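Side-chain contacts in protease (Helicobacter pylori, PDB 5EUF), which probably cleaves the cytoplasmic domain of the human junctional adhesion molecule JAM-A as a zinc-dependent M16 peptidase, weakening the gastric epithelial barrier: residues F148-F151 and N152-V156; S366-A369 and G370-D374; K264-V267 and A268-A271; A345-D348 and K349-N353; Y37-G40 and S41-V45. All coordinates share one frame; numbering follows the deposited sequence.

Interaction 1. Residues F148-F151 and N152-V156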
loop_
_atom_site.group_PDB
_atom_site.type_symbol
_atom_site.label_atom_id
_atom_site.label_comp_id
_atom_site.label_asym_id
_atom_site.label_seq_id
_atom_site.Cartn_x
_atom_site.Cartn_y
_atom_site.Cartn_z
ATOM N N PHE B 148 9.262 10.190 -1.989
ATOM C CA PHE B 148 7.975 9.533 -1.789
ATOM C C PHE B 148 7.820 8.311 -2.689
ATOM O O PHE B 148 7.496 7.220 -2.218
ATOM C CB PHE B 148 6.837 10.519 -2.042
ATOM C CG PHE B 148 5.503 10.056 -1.533
ATOM C CD1 PHE B 148 5.156 10.234 -0.203
ATOM C CD2 PHE B 148 4.590 9.459 -2.384
ATOM C CE1 PHE B 148 3.925 9.817 0.270
ATOM C CE2 PHE B 148 3.357 9.040 -1.919
ATOM C CZ PHE B 148 3.024 9.220 -0.591
ATOM N N ARG B 149 8.059 8.498 -3.985
ATOM C CA ARG B 149 7.911 7.418 -4.957
ATOM C C ARG B 149 8.885 6.269 -4.697
ATOM O O ARG B 149 8.627 5.131 -5.094
ATOM C CB ARG B 149 8.099 7.947 -6.383
ATOM C CG ARG B 149 7.010 8.905 -6.854
ATOM C CD ARG B 149 5.664 8.213 -7.039
ATOM N NE ARG B 149 5.685 7.214 -8.107
ATOM C CZ ARG B 149 5.752 5.901 -7.904
ATOM N NH1 ARG B 149 5.800 5.419 -6.670
ATOM N NH2 ARG B 149 5.768 5.067 -8.935
ATOM N N PHE B 150 10.002 6.559 -4.035
ATOM C CA PHE B 150 10.956 5.506 -3.704
ATOM C C PHE B 150 10.358 4.536 -2.697
ATOM O O PHE B 150 10.364 3.323 -2.911
ATOM C CB PHE B 150 12.263 6.083 -3.151
ATOM C CG PHE B 150 13.222 5.030 -2.657
ATOM C CD1 PHE B 150 14.083 4.389 -3.534
ATOM C CD2 PHE B 150 13.255 4.672 -1.315
ATOM C CE1 PHE B 150 14.960 3.413 -3.082
ATOM C CE2 PHE B 150 14.126 3.698 -0.859
ATOM C CZ PHE B 150 14.979 3.067 -1.742
ATOM N N PHE B 151 9.845 5.075 -1.596
ATOM C CA PHE B 151 9.304 4.237 -0.535
ATOM C C PHE B 151 8.056 3.485 -0.994
ATOM O O PHE B 151 7.760 2.403 -0.490
ATOM C CB PHE B 151 9.010 5.075 0.710
ATOM C CG PHE B 151 10.233 5.392 1.523
ATOM C CD1 PHE B 151 10.736 4.472 2.428
ATOM C CD2 PHE B 151 10.888 6.605 1.377
ATOM C CE1 PHE B 151 11.867 4.757 3.177
ATOM C CE2 PHE B 151 12.021 6.897 2.123
ATOM C CZ PHE B 151 12.510 5.972 3.023
ATOM N N ASN B 152 7.335 4.054 -1.957
ATOM C CA ASN B 152 6.227 3.345 -2.592
ATOM C C ASN B 152 6.711 2.073 -3.280
ATOM O O ASN B 152 6.007 1.062 -3.311
ATOM C CB ASN B 152 5.517 4.235 -3.616
ATOM C CG ASN B 152 4.806 5.409 -2.981
ATOM O OD1 ASN B 152 4.552 6.421 -3.638
ATOM N ND2 ASN B 152 4.478 5.284 -1.700
ATOM N N THR B 153 7.918 2.138 -3.832
ATOM C CA THR B 153 8.480 1.032 -4.596
ATOM C C THR B 153 9.194 0.027 -3.696
ATOM O O THR B 153 8.980 -1.181 -3.811
ATOM C CB THR B 153 9.470 1.541 -5.665
ATOM O OG1 THR B 153 8.877 2.624 -6.392
ATOM C CG2 THR B 153 9.842 0.427 -6.631
ATOM N N ALA B 154 10.038 0.536 -2.805
ATOM C CA ALA B 154 10.870 -0.303 -1.949
ATOM C C ALA B 154 10.040 -1.134 -0.975
ATOM O O ALA B 154 10.370 -2.287 -0.695
ATOM C CB ALA B 154 11.871 0.555 -1.188
ATOM N N TYR B 155 8.972 -0.536 -0.456
ATOM C CA TYR B 155 8.072 -1.222 0.465
ATOM C C TYR B 155 6.695 -1.393 -0.166
ATOM O O TYR B 155 6.199 -0.500 -0.854
ATOM C CB TYR B 155 7.947 -0.458 1.783
ATOM C CG TYR B 155 9.225 -0.353 2.588
ATOM C CD1 TYR B 155 9.587 -1.347 3.491
ATOM C CD2 TYR B 155 10.058 0.753 2.464
ATOM C CE1 TYR B 155 10.745 -1.251 4.239
ATOM C CE2 TYR B 155 11.220 0.859 3.210
ATOM C CZ TYR B 155 11.556 -0.146 4.096
ATOM O OH TYR B 155 12.712 -0.043 4.838
ATOM N N VAL B 156 6.076 -2.539 0.081
ATOM C CA VAL B 156 4.803 -2.870 -0.545
ATOM C C VAL B 156 3.695 -3.005 0.495
ATOM O O VAL B 156 2.543 -2.646 0.250
ATOM C CB VAL B 156 4.915 -4.179 -1.352
ATOM C CG1 VAL B 156 3.579 -4.556 -1.966
ATOM C CG2 VAL B 156 5.979 -4.041 -2.430
#

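Interaction 2. Residues S366-A369 and G370-D374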
loop_
_atom_site.group_PDB
_atom_site.type_symbol
_atom_site.label_atom_id
_atom_site.label_comp_id
_atom_site.label_asym_id
_atom_site.label_seq_id
_atom_site.Cartn_x
_atom_site.Cartn_y
_atom_site.Cartn_z
ATOM N N SER B 366 21.407 20.344 22.608
ATOM C CA SER B 366 20.561 20.027 21.461
ATOM C C SER B 366 21.028 18.753 20.768
ATOM O O SER B 366 20.216 17.934 20.337
ATOM C CB SER B 366 20.550 21.182 20.459
ATOM O OG SER B 366 20.178 22.397 21.083
ATOM N N ASP B 367 22.344 18.601 20.657
ATOM C CA ASP B 367 22.927 17.439 20.001
ATOM C C ASP B 367 22.746 16.188 20.851
ATOM O O ASP B 367 22.384 15.127 20.341
ATOM C CB ASP B 367 24.410 17.676 19.710
ATOM C CG ASP B 367 24.636 18.764 18.674
ATOM O OD1 ASP B 367 23.793 18.906 17.763
ATOM O OD2 ASP B 367 25.659 19.476 18.768
ATOM N N VAL B 368 22.995 16.323 22.151
ATOM C CA VAL B 368 22.870 15.204 23.080
ATOM C C VAL B 368 21.429 14.706 23.147
ATOM O O VAL B 368 21.177 13.498 23.168
ATOM C CB VAL B 368 23.346 15.591 24.492
ATOM C CG1 VAL B 368 23.139 14.441 25.463
ATOM C CG2 VAL B 368 24.807 15.998 24.459
ATOM N N ALA B 369 20.488 15.644 23.169
ATOM C CA ALA B 369 19.071 15.304 23.192
ATOM C C ALA B 369 18.692 14.490 21.959
ATOM O O ALA B 369 18.043 13.451 22.070
ATOM C CB ALA B 369 18.224 16.562 23.281
ATOM N N GLY B 370 19.112 14.966 20.791
ATOM C CA GLY B 370 18.842 14.287 19.536
ATOM C C GLY B 370 19.359 12.860 19.506
ATOM O O GLY B 370 18.739 11.980 18.910
ATOM N N LEU B 371 20.498 12.628 20.151
ATOM C CA LEU B 371 21.056 11.284 20.238
ATOM C C LEU B 371 20.183 10.393 21.114
ATOM O O LEU B 371 19.757 9.318 20.691
ATOM C CB LEU B 371 22.483 11.322 20.788
ATOM C CG LEU B 371 23.537 12.002 19.912
ATOM C CD1 LEU B 371 24.901 11.954 20.581
ATOM C CD2 LEU B 371 23.590 11.357 18.536
ATOM N N PHE B 372 19.920 10.851 22.335
ATOM C CA PHE B 372 19.114 10.094 23.288
ATOM C C PHE B 372 17.698 9.844 22.784
ATOM O O PHE B 372 17.141 8.768 22.997
ATOM C CB PHE B 372 19.055 10.820 24.631
ATOM C CG PHE B 372 20.221 10.532 25.530
ATOM C CD1 PHE B 372 21.385 11.275 25.437
ATOM C CD2 PHE B 372 20.149 9.524 26.476
ATOM C CE1 PHE B 372 22.458 11.014 26.267
ATOM C CE2 PHE B 372 21.217 9.260 27.307
ATOM C CZ PHE B 372 22.373 10.006 27.203
ATOM N N ALA B 373 17.124 10.840 22.116
ATOM C CA ALA B 373 15.745 10.757 21.649
ATOM C C ALA B 373 15.522 9.552 20.741
ATOM O O ALA B 373 14.509 8.860 20.849
ATOM C CB ALA B 373 15.356 12.035 20.927
ATOM N N ASP B 374 16.476 9.298 19.856
ATOM C CA ASP B 374 16.340 8.214 18.896
ATOM C C ASP B 374 16.459 6.850 19.569
ATOM O O ASP B 374 15.788 5.898 19.174
ATOM C CB ASP B 374 17.381 8.357 17.785
ATOM C CG ASP B 374 17.087 9.525 16.859
ATOM O OD1 ASP B 374 15.901 9.730 16.522
ATOM O OD2 ASP B 374 18.038 10.241 16.474
#

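Interaction 3. Residues K264-V267 and A268-A271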
loop_
_atom_site.group_PDB
_atom_site.type_symbol
_atom_site.label_atom_id
_atom_site.label_comp_id
_atom_site.label_asym_id
_atom_site.label_seq_id
_atom_site.Cartn_x
_atom_site.Cartn_y
_atom_site.Cartn_z
ATOM N N LYS B 264 23.379 -5.030 14.909
ATOM C CA LYS B 264 24.807 -4.829 15.135
ATOM C C LYS B 264 25.486 -4.176 13.935
ATOM O O LYS B 264 26.463 -3.440 14.085
ATOM C CB LYS B 264 25.487 -6.162 15.456
ATOM N N ASP B 265 24.961 -4.446 12.744
ATOM C CA ASP B 265 25.578 -3.965 11.513
ATOM C C ASP B 265 25.267 -2.500 11.249
ATOM O O ASP B 265 25.815 -1.905 10.322
ATOM C CB ASP B 265 25.126 -4.816 10.324
ATOM C CG ASP B 265 25.826 -6.162 10.274
ATOM O OD1 ASP B 265 26.992 -6.245 10.718
ATOM O OD2 ASP B 265 25.212 -7.136 9.787
ATOM N N GLN B 266 24.396 -1.918 12.065
ATOM C CA GLN B 266 24.004 -0.523 11.886
ATOM C C GLN B 266 25.190 0.423 12.019
ATOM O O GLN B 266 25.254 1.442 11.332
ATOM C CB GLN B 266 22.914 -0.132 12.889
ATOM C CG GLN B 266 21.563 -0.777 12.628
ATOM C CD GLN B 266 20.993 -0.427 11.263
ATOM O OE1 GLN B 266 21.353 0.590 10.663
ATOM N NE2 GLN B 266 20.098 -1.272 10.762
ATOM N N VAL B 267 26.127 0.087 12.900
ATOM C CA VAL B 267 27.287 0.940 13.122
ATOM C C VAL B 267 28.167 0.966 11.877
ATOM O O VAL B 267 28.641 2.023 11.462
ATOM C CB VAL B 267 28.110 0.475 14.335
ATOM C CG1 VAL B 267 29.283 1.415 14.574
ATOM C CG2 VAL B 267 27.228 0.400 15.572
ATOM N N ALA B 268 28.370 -0.201 11.275
ATOM C CA ALA B 268 29.150 -0.302 10.046
ATOM C C ALA B 268 28.446 0.409 8.897
ATOM O O ALA B 268 29.086 1.076 8.083
ATOM C CB ALA B 268 29.401 -1.754 9.694
ATOM N N LEU B 269 27.126 0.260 8.838
ATOM C CA LEU B 269 26.313 0.944 7.840
ATOM C C LEU B 269 26.468 2.457 7.959
ATOM O O LEU B 269 26.625 3.157 6.959
ATOM C CB LEU B 269 24.845 0.551 7.989
ATOM C CG LEU B 269 24.471 -0.858 7.534
ATOM C CD1 LEU B 269 23.109 -1.253 8.080
ATOM C CD2 LEU B 269 24.480 -0.930 6.020
ATOM N N ASP B 270 26.424 2.954 9.189
ATOM C CA ASP B 270 26.689 4.362 9.453
ATOM C C ASP B 270 28.071 4.744 8.931
ATOM O O ASP B 270 28.242 5.788 8.302
ATOM C CB ASP B 270 26.574 4.663 10.951
ATOM C CG ASP B 270 25.141 4.615 11.448
ATOM O OD1 ASP B 270 24.265 4.130 10.704
ATOM O OD2 ASP B 270 24.887 5.061 12.586
ATOM N N ALA B 271 29.051 3.879 9.180
ATOM C CA ALA B 271 30.414 4.115 8.721
ATOM C C ALA B 271 30.510 4.069 7.197
ATOM O O ALA B 271 31.281 4.819 6.597
ATOM C CB ALA B 271 31.364 3.102 9.341
#

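Interaction 4. Residues A345-D348 and K349-N353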
loop_
_atom_site.group_PDB
_atom_site.type_symbol
_atom_site.label_atom_id
_atom_site.label_comp_id
_atom_site.label_asym_id
_atom_site.label_seq_id
_atom_site.Cartn_x
_atom_site.Cartn_y
_atom_site.Cartn_z
ATOM N N ALA B 345 44.003 4.470 5.233
ATOM C CA ALA B 345 43.897 5.915 5.396
ATOM C C ALA B 345 42.440 6.376 5.378
ATOM O O ALA B 345 42.046 7.229 6.170
ATOM C CB ALA B 345 44.693 6.628 4.310
ATOM N N GLU B 346 41.647 5.812 4.471
ATOM C CA GLU B 346 40.233 6.161 4.370
ATOM C C GLU B 346 39.486 5.804 5.648
ATOM O O GLU B 346 38.751 6.625 6.198
ATOM C CB GLU B 346 39.583 5.460 3.174
ATOM C CG GLU B 346 39.797 6.167 1.845
ATOM C CD GLU B 346 39.143 5.443 0.685
ATOM O OE1 GLU B 346 39.381 4.227 0.523
ATOM O OE2 GLU B 346 38.386 6.095 -0.063
ATOM N N LEU B 347 39.681 4.574 6.111
ATOM C CA LEU B 347 39.050 4.097 7.335
ATOM C C LEU B 347 39.434 4.960 8.533
ATOM O O LEU B 347 38.629 5.186 9.435
ATOM C CB LEU B 347 39.433 2.638 7.598
ATOM C CG LEU B 347 38.904 2.019 8.894
ATOM C CD1 LEU B 347 37.397 1.811 8.823
ATOM C CD2 LEU B 347 39.621 0.715 9.212
ATOM N N ASP B 348 40.668 5.451 8.531
ATOM C CA ASP B 348 41.170 6.247 9.641
ATOM C C ASP B 348 40.531 7.631 9.665
ATOM O O ASP B 348 40.249 8.175 10.734
ATOM C CB ASP B 348 42.692 6.373 9.563
ATOM C CG ASP B 348 43.311 6.786 10.880
ATOM O OD1 ASP B 348 42.877 6.264 11.929
ATOM O OD2 ASP B 348 44.230 7.630 10.868
ATOM N N LYS B 349 40.302 8.197 8.483
ATOM C CA LYS B 349 39.703 9.524 8.385
ATOM C C LYS B 349 38.265 9.495 8.882
ATOM O O LYS B 349 37.782 10.459 9.474
ATOM C CB LYS B 349 39.755 10.048 6.948
ATOM C CG LYS B 349 39.522 11.547 6.847
ATOM C CD LYS B 349 40.507 12.301 7.735
ATOM C CE LYS B 349 40.214 13.794 7.778
ATOM N NZ LYS B 349 41.160 14.514 8.680
ATOM N N ILE B 350 37.588 8.379 8.638
ATOM C CA ILE B 350 36.229 8.191 9.126
ATOM C C ILE B 350 36.208 8.198 10.652
ATOM O O ILE B 350 35.343 8.817 11.270
ATOM C CB ILE B 350 35.619 6.875 8.600
ATOM C CG1 ILE B 350 35.590 6.878 7.072
ATOM C CG2 ILE B 350 34.218 6.671 9.146
ATOM C CD1 ILE B 350 34.861 8.064 6.482
ATOM N N LYS B 351 37.181 7.525 11.257
ATOM C CA LYS B 351 37.219 7.386 12.708
ATOM C C LYS B 351 37.651 8.669 13.412
ATOM O O LYS B 351 37.170 8.970 14.503
ATOM C CB LYS B 351 38.147 6.237 13.111
ATOM C CG LYS B 351 37.615 4.866 12.737
ATOM C CD LYS B 351 38.509 3.757 13.259
ATOM C CE LYS B 351 37.996 2.394 12.822
ATOM N NZ LYS B 351 38.871 1.281 13.292
ATOM N N ILE B 352 38.558 9.423 12.798
ATOM C CA ILE B 352 39.029 10.653 13.425
ATOM C C ILE B 352 37.942 11.725 13.342
ATOM O O ILE B 352 37.816 12.560 14.238
ATOM C CB ILE B 352 40.352 11.162 12.790
ATOM C CG1 ILE B 352 40.902 12.356 13.573
ATOM C CG2 ILE B 352 40.164 11.522 11.331
ATOM C CD1 ILE B 352 42.149 12.967 12.965
ATOM N N ASN B 353 37.139 11.677 12.282
ATOM C CA ASN B 353 36.041 12.625 12.123
ATOM C C ASN B 353 34.893 12.306 13.069
ATOM O O ASN B 353 34.206 13.207 13.554
ATOM C CB ASN B 353 35.538 12.636 10.678
ATOM C CG ASN B 353 36.541 13.242 9.718
ATOM O OD1 ASN B 353 37.407 14.025 10.115
ATOM N ND2 ASN B 353 36.428 12.882 8.444
#

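Interaction 5. Residues Y37-G40 and S41-V45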
loop_
_atom_site.group_PDB
_atom_site.type_symbol
_atom_site.label_atom_id
_atom_site.label_comp_id
_atom_site.label_asym_id
_atom_site.label_seq_id
_atom_site.Cartn_x
_atom_site.Cartn_y
_atom_site.Cartn_z
ATOM N N TYR B 37 6.945 11.280 21.533
ATOM C CA TYR B 37 5.840 10.346 21.395
ATOM C C TYR B 37 6.255 9.193 20.493
ATOM O O TYR B 37 6.756 9.410 19.389
ATOM C CB TYR B 37 4.602 11.044 20.835
ATOM C CG TYR B 37 3.952 12.016 21.794
ATOM C CD1 TYR B 37 3.071 11.570 22.775
ATOM C CD2 TYR B 37 4.206 13.379 21.712
ATOM C CE1 TYR B 37 2.468 12.455 23.648
ATOM C CE2 TYR B 37 3.608 14.272 22.578
ATOM C CZ TYR B 37 2.743 13.806 23.547
ATOM O OH TYR B 37 2.150 14.693 24.415
ATOM N N LYS B 38 6.051 7.967 20.963
ATOM C CA LYS B 38 6.396 6.785 20.178
ATOM C C LYS B 38 5.389 6.566 19.055
ATOM O O LYS B 38 4.758 5.512 18.973
ATOM C CB LYS B 38 6.463 5.547 21.072
ATOM C CG LYS B 38 7.450 5.662 22.222
ATOM C CD LYS B 38 7.411 4.423 23.101
ATOM C CE LYS B 38 8.451 4.489 24.205
ATOM N NZ LYS B 38 8.358 3.311 25.111
ATOM N N VAL B 39 5.230 7.581 18.208
ATOM C CA VAL B 39 4.307 7.527 17.080
ATOM C C VAL B 39 4.946 8.090 15.825
ATOM O O VAL B 39 5.723 9.041 15.886
ATOM C CB VAL B 39 3.016 8.324 17.335
ATOM C CG1 VAL B 39 1.854 7.673 16.601
ATOM C CG2 VAL B 39 2.729 8.448 18.819
ATOM N N GLY B 40 4.593 7.517 14.684
ATOM C CA GLY B 40 5.076 8.011 13.411
ATOM C C GLY B 40 4.156 7.560 12.298
ATOM O O GLY B 40 3.016 7.167 12.545
ATOM N N SER B 41 4.655 7.607 11.069
ATOM C CA SER B 41 3.877 7.169 9.922
ATOM C C SER B 41 3.735 5.651 9.925
ATOM O O SER B 41 2.876 5.100 9.235
ATOM C CB SER B 41 4.524 7.642 8.621
ATOM O OG SER B 41 5.814 7.079 8.457
ATOM N N ARG B 42 4.577 4.981 10.709
ATOM C CA ARG B 42 4.558 3.524 10.780
ATOM C C ARG B 42 3.348 3.033 11.570
ATOM O O ARG B 42 2.987 1.857 11.512
ATOM C CB ARG B 42 5.848 2.992 11.409
ATOM C CG ARG B 42 5.799 2.908 12.919
ATOM C CD ARG B 42 7.055 2.285 13.501
ATOM N NE ARG B 42 6.770 1.666 14.790
ATOM C CZ ARG B 42 6.616 0.360 14.964
ATOM N NH1 ARG B 42 6.742 -0.460 13.930
ATOM N NH2 ARG B 42 6.347 -0.129 16.168
ATOM N N ASN B 43 2.725 3.943 12.310
ATOM C CA ASN B 43 1.528 3.619 13.073
ATOM C C ASN B 43 0.261 4.016 12.325
ATOM O O ASN B 43 -0.833 4.013 12.888
ATOM C CB ASN B 43 1.568 4.303 14.437
ATOM C CG ASN B 43 2.833 3.991 15.207
ATOM O OD1 ASN B 43 3.801 4.754 15.170
ATOM N ND2 ASN B 43 2.834 2.865 15.909
ATOM N N GLU B 44 0.416 4.361 11.052
ATOM C CA GLU B 44 -0.718 4.742 10.219
ATOM C C GLU B 44 -1.155 3.591 9.323
ATOM O O GLU B 44 -0.537 2.524 9.311
ATOM C CB GLU B 44 -0.374 5.960 9.360
ATOM C CG GLU B 44 0.076 7.175 10.147
ATOM C CD GLU B 44 0.551 8.293 9.246
ATOM O OE1 GLU B 44 0.691 8.046 8.029
ATOM O OE2 GLU B 44 0.781 9.416 9.749
ATOM N N VAL B 45 -2.227 3.822 8.575
ATOM C CA VAL B 45 -2.765 2.837 7.643
ATOM C C VAL B 45 -3.145 3.541 6.345
ATOM O O VAL B 45 -3.692 4.645 6.380
ATOM C CB VAL B 45 -3.998 2.111 8.228
ATOM C CG1 VAL B 45 -4.580 1.152 7.214
ATOM C CG2 VAL B 45 -3.631 1.367 9.504
#

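Interaction 1. Residues F148-F151 and N152-V156
F148 crosses N152 at a slant, with CD2 3.3 Å from N152 OD1. The ring and amide planes are almost perpendicular, 87° apart. The backbone also joins them, by a hydrogen bond from N152 N to F148 O. R149 is bent at chi2 and chi3 (-68° and -65°), which curls the guanidinium round to N152. There NH1 gives a weak bond to N152 OD1, 3.4 Å. N152 CB lies at the edge of the guanidinium, near its plane. N152 ND2 is held elsewhere, by H161 O. The carbonyl of R149 takes the hydroxyl of T153, with OG1 at 2.8 Å from R149 O. These are the last two turns of helix 142-154, packed on strands 238-243, 309-317 and 412-418. R149 NE makes a long, weak ion pair with D235 of the second subunit, and N152 packs on V156 of that subunit. F150 O accepts two backbone donors, T153 N and A154 N. A154 CB sits over one face of the F150 ring, a CH-pi contact of 4.3 Å to the centroid. F151 lies side by side with Y155. F151 CD1 meets Y155 CE2 edge to edge at 3.7 Å. The Y155 hydroxyl bonds to E308 O.

Interaction 2. Residues S366-A369 and G370-D374
V368 and F372 are brought together by two different first torsions. In V368 the CG1 methyl lies opposite the backbone N (chi1 177°), beside the carbonyl carbon, and so reaches forward along the helix. In F372, CG lies beside its own backbone N (chi1 -85°). The two side chains then run side by side and point the same way. V368 CG1 lies 3.6 Å from F372 CE1. The carbonyl of V368 is also at the edge of this ring, in its plane, near CD1. That same oxygen takes the backbone bond from F372 N, 3.0 Å long and nearly straight at 176°. L371 CG rests 3.4 Å from D367 O, which accepts L371 N. A373 N bonds to A369 O at 2.8 Å. G370, with no side chain, is joined to S366 by its backbone N.
All of this is the i to i+4 pattern of an alpha helix, here helix 365-376. One side of it packs on a beta sheet. V368 and F372 touch strands 18-23 and 192-198, while A369 and A373 touch strand 30-37. S366 OG bonds to K96 NZ. The side-chain contact is apolar. V368 O, though at the ring edge, is paired with F372 N, so the valine and phenylalanine bury no carbonyl lacking a partner.

Interaction 3. Residues K264-V267 and A268-A271
Q266 and L269 cross obliquely on one side of the helix. The Q266 chain is bent at chi2 (-60°), which brings its amide down onto the leucine. L269 CD1 lies 3.6 Å from Q266 OE1 and also touches CD and NE2 of that amide. The contact is van der Waals only; the polar atoms of the amide bond elsewhere. NE2 bonds to A260 O, and OE1 takes a weak bond from N302. L269 also leans on the backbone one turn back. Its CG is 3.3 Å from D265 O, the same oxygen that accepts L269 N at 2.9 Å.
D270 is set differently. Its CB points back to the preceding turn, and its CG lies beside its own backbone N (chi1 -71°). The carboxylate therefore stands beside the carbonyl of Q266, with OD1 2.9 Å from Q266 O. Both atoms are acceptors, so they form no bond. Instead Q266 O accepts D270 N, and D270 OD2 bonds to Y387 OH. A bound zinc ion lies about 4 Å from the D270 side chain, too far for a direct ligand; the residues seen to hold zinc are H53 and E133. A271 N bonds to V267 O in the same i to i+4 alpha-helical pattern.
These early turns of helix 266-276 belong to the inactive M16 domain. Q266 and L269 rest on V258 of strand 251-258. V267 packs against helix 387-392. D265, A268 and L269 touch V402 of helix 396-406, where D265 also forms a salt bridge with R401 and a hydrogen bond with Y406 OH.

Interaction 4. Residues A345-D348 and K349-N353
E346 O receives two backbone N-H groups. I350 N bonds to it at 3.2 Å, and K349 N adds a weak bond at the same distance with an angle of only 121°. The I350 bond is the i to i+4 bond of an alpha helix; the weaker K349 bond is i to i+3. This is helix 344-361, near its start and on the surface of the protein. The regular bonds follow, with K349 N on A345 O and K351 N on L347 O. I352 N lies 2.9 Å from D348 O.
The side-chain contact proper is between L347 and K351. The lysine is extended beyond CG and laid across the leucine, so its aliphatic part does the touching. K351 CE lies 4.0 Å from L347 CG. NZ travels on to the carbonyls of L394 and L392, and those bonds fix its end. L347 itself packs on V396 and L399 of helix 396-406. I350 leans on the backbone instead, with CG1 3.3 Å from E346 O. E346 OE2 is bonded by W283 NE1, and the side chain also touches L275 of helix 266-276. D348, on the exposed side, makes no salt bridge with the lysine: D348 OD1 and K351 NZ stay 6.5 Å apart.

Interaction 5. Residues Y37-G40 and S41-V45
The amide of N43 meets G40 at its oxygen end. G40 N points at OD1 in the plane of the amide, on a lone pair, at 2.9 Å and 145°. V39 crosses this side chain at about a right angle. Its CG1 stands above the amide plane, 3.8 Å from N43 OD1. The CG of N43 lies beside its own backbone N (chi1 -54°), so the amide is turned back to the chain before it. A second bond runs the other way, from N43 N to G40 O at 3.2 Å. The donor lies out of the carbonyl plane of G40, by 63°, and not on a lone pair. Residues 40-43 thus form a beta turn, closed by this i+3 bond, with the 3-10 segment S41-R42 at its middle.
The loop runs from strand 30-37 to helix 51-58, which carries the HxxEH motif of the M16 family. H53 binds the zinc ion; H57 (ligand) and E56 (proton acceptor) probably serve as in close relatives. E44 OE2 bonds to A52 N at the start of the helix, and OE1 to G50 N just before it and to W162 NE1. Two G40-N43 bonds, one through the side chain, close the turn, and E44 ties it to the metal-binding helix, consistent with a second-shell place near H53.

Overall arrangement
Interactions 1 and 3 are buried, 2 and 5 partly buried, and 4 is at the surface. The first four are turns of alpha helices, and interaction 5 is a turn in a loop. Interactions 3 and 4 do not touch, but their nearest atoms are about 4 Å apart. Both meet helix 396-406, and interaction 4 packs on helix 266-276, which holds interaction 3. Interaction 2 packs on strand 30-37, and interaction 5 lies in the loop that follows it. Interaction 1 is rich in aromatic rings. Interaction 2 is apolar against a sheet. Interaction 3 mixes polar ends with a leucine, interaction 4 lays a lysine over a leucine, and interaction 5 relies on an amide.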